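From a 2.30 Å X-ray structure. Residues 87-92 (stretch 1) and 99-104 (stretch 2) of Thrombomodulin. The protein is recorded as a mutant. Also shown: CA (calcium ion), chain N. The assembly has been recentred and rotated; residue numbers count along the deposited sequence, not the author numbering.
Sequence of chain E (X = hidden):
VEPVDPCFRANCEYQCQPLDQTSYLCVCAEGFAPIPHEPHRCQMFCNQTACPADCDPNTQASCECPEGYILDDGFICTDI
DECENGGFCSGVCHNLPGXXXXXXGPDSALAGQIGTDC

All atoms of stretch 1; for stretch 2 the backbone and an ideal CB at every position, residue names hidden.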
# COMPACT_ATOMS: atom_id res chain seq x y z
N GLY E 87 -18.18 -2.85 -4.95
CA GLY E 87 -17.83 -1.44 -5.01
C GLY E 87 -17.76 -0.80 -6.38
O GLY E 87 -17.65 0.42 -6.48
N PHE E 88 -17.82 -1.60 -7.44
CA PHE E 88 -17.75 -1.07 -8.81
C PHE E 88 -19.12 -0.86 -9.44
O PHE E 88 -19.29 0.01 -10.30
CB PHE E 88 -16.94 -2.00 -9.71
CG PHE E 88 -15.46 -1.98 -9.43
CD1 PHE E 88 -14.65 -1.02 -10.03
CD2 PHE E 88 -14.89 -2.92 -8.58
CE1 PHE E 88 -13.27 -1.01 -9.79
CE2 PHE E 88 -13.53 -2.92 -8.33
CZ PHE E 88 -12.71 -1.97 -8.93
N CYS E 89 -20.07 -1.70 -9.04
CA CYS E 89 -21.43 -1.66 -9.56
C CYS E 89 -22.44 -1.93 -8.45
O CYS E 89 -22.34 -2.93 -7.75
CB CYS E 89 -21.56 -2.71 -10.67
SG CYS E 89 -23.22 -2.91 -11.39
N SER E 90 -23.39 -1.01 -8.28
CA SER E 90 -24.43 -1.13 -7.27
C SER E 90 -25.65 -1.91 -7.77
O SER E 90 -26.44 -2.43 -6.98
CB SER E 90 -24.83 0.25 -6.74
OG SER E 90 -25.08 1.15 -7.79
N GLY E 91 -25.80 -2.00 -9.09
CA GLY E 91 -26.90 -2.74 -9.68
C GLY E 91 -26.49 -4.17 -9.99
O GLY E 91 -25.72 -4.78 -9.24
N VAL E 92 -27.01 -4.73 -11.08
CA VAL E 92 -26.67 -6.09 -11.48
C VAL E 92 -25.34 -6.04 -12.23
O VAL E 92 -25.18 -5.28 -13.18
CB VAL E 92 -27.77 -6.72 -12.37
CG1 VAL E 92 -27.41 -8.16 -12.70
CG2 VAL E 92 -29.12 -6.65 -11.66
N UNK E 99 -13.01 -5.53 -18.10
CA UNK E 99 -13.97 -4.55 -17.59
C UNK E 99 -15.17 -5.29 -16.98
O UNK E 99 -15.03 -6.42 -16.52
CB UNK E 99 -14.42 -3.60 -18.70
N UNK E 100 -16.33 -4.65 -16.95
CA UNK E 100 -17.53 -5.29 -16.40
C UNK E 100 -18.77 -4.59 -16.94
O UNK E 100 -18.69 -3.45 -17.41
CB UNK E 100 -17.52 -5.26 -14.87
N UNK E 101 -19.89 -5.29 -16.92
CA UNK E 101 -21.16 -4.70 -17.37
C UNK E 101 -22.04 -4.45 -16.14
O UNK E 101 -22.26 -5.34 -15.32
CB UNK E 101 -21.87 -5.61 -18.37
N UNK E 102 -22.52 -3.22 -16.01
CA UNK E 102 -23.35 -2.85 -14.89
C UNK E 102 -24.73 -2.46 -15.40
O UNK E 102 -24.86 -1.58 -16.25
CB UNK E 102 -22.71 -1.71 -14.09
N UNK E 103 -25.73 -3.21 -14.97
CA UNK E 103 -27.11 -2.94 -15.36
C UNK E 103 -27.73 -2.04 -14.29
O UNK E 103 -27.69 -2.35 -13.09
CB UNK E 103 -27.91 -4.23 -15.53
N UNK E 104 -28.27 -0.90 -14.73
CA UNK E 104 -28.89 0.04 -13.81
C UNK E 104 -30.35 0.32 -14.15
O UNK E 104 -30.71 0.39 -15.33
CB UNK E 104 -28.10 1.35 -13.80
CA CA N . -13.24 -7.96 -15.09

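Position 99 lies out of reach of stretch 1, with nothing of that stretch within 5.5 Å of its ideal CB. Its most telling visible feature is the backbone carbonyl, whose O lies 2.8 Å from the calcium ion. Because any residue can offer a carbonyl, the site says little about the side chain. The deposited residue is Thr-99, which binds the metal through its main chain.

At position 100 the CA-to-CB bond points toward stretch 1, yet the ideal CB has no atom of that stretch within 5.5 Å. A short side chain would leave this space unfilled, and what waits across it is largely apolar: Phe-88 and the CB of Cys-89. A long apolar residue would suit, whether aromatic, leucine or methionine. The residue is Phe-100, with chi1 p. Its CZ comes to 3.8 Å from Phe-88 CB, which sits over one face of the ring, 4.2 Å from its centroid, in a CH-pi contact. The Phe-88 ring presents its edge to the same ring in an offset edge-to-face pair, with planes at 60° and centroids 5.9 Å apart. Phe-100 CE2 also packs 4.0 Å from Cys-89 CB.

At position 101 the CA-to-CB bond points sideways, and no atom of stretch 1 lies within 5.5 Å of the ideal CB. Extended backbone angles and open space admit many residues, polar ones included. Glu-101 is found here, and the nearest approach of its side chain to stretch 1 is 6.1 Å, from Glu-101 CB to Val-92 O.

Position 102 is the most constrained. Its CB also points sideways, but the ideal CB lies only 3.0 Å from Cys-89 SG, too close for a nonbonded carbon and sulfur and just what a disulfide requires. Cysteine is strongly indicated. Cys-102, chi1 t, completes the bond, with its SG 2.0 Å from Cys-89 SG and a chi3 of 85°, close to the preferred right angle. The backbone adds a CA-H...O contact, Cys-102 CA to Val-92 O at 3.5 Å.

Position 103 pairs with Val-92 in an antiparallel, hydrogen-bonded bridge. Its N donates to Val-92 O at 2.8 Å and nearly linearly, while its O accepts from Val-92 N at 3.2 Å, less straight. These bonds use main-chain atoms and require only that position 103 have a free N-H, but the CB shares a sheet face with the Val-92 side chain, so valine, isoleucine or threonine would suit. Ile-103 brings its CB to 4.0 Å from Val-92 CB.

Position 104 points its CB sideways, beyond 5.5 Å of stretch 1, which leaves its identity open. It is Cys-104, bonded covalently elsewhere in the structure.

Stretch 2 99-104: TFECIC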
# COMPACT_ATOMS: atom_id res chain seq x y z
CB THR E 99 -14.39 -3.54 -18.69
OG1 THR E 99 -15.31 -2.58 -18.15
CG2 THR E 99 -15.02 -4.25 -19.90
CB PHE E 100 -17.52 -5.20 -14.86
CG PHE E 100 -17.56 -3.78 -14.33
CD1 PHE E 100 -16.38 -3.03 -14.19
CD2 PHE E 100 -18.78 -3.18 -13.98
CE1 PHE E 100 -16.41 -1.73 -13.71
CE2 PHE E 100 -18.83 -1.87 -13.51
CZ PHE E 100 -17.64 -1.14 -13.37
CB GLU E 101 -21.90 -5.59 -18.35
CG GLU E 101 -23.08 -4.88 -18.98
CD GLU E 101 -24.13 -5.88 -19.65
OE1 GLU E 101 -24.04 -7.10 -19.39
OE2 GLU E 101 -25.00 -5.41 -20.40
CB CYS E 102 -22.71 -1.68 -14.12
SG CYS E 102 -23.49 -1.26 -12.53
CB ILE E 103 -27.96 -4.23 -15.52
CG1 ILE E 103 -27.57 -4.99 -16.80
CG2 ILE E 103 -29.43 -3.87 -15.63
CD1 ILE E 103 -26.30 -5.76 -16.72
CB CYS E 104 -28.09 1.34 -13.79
SG CYS E 104 -26.32 1.07 -13.41
O HOH W 1 -11.71 -6.12 -15.48
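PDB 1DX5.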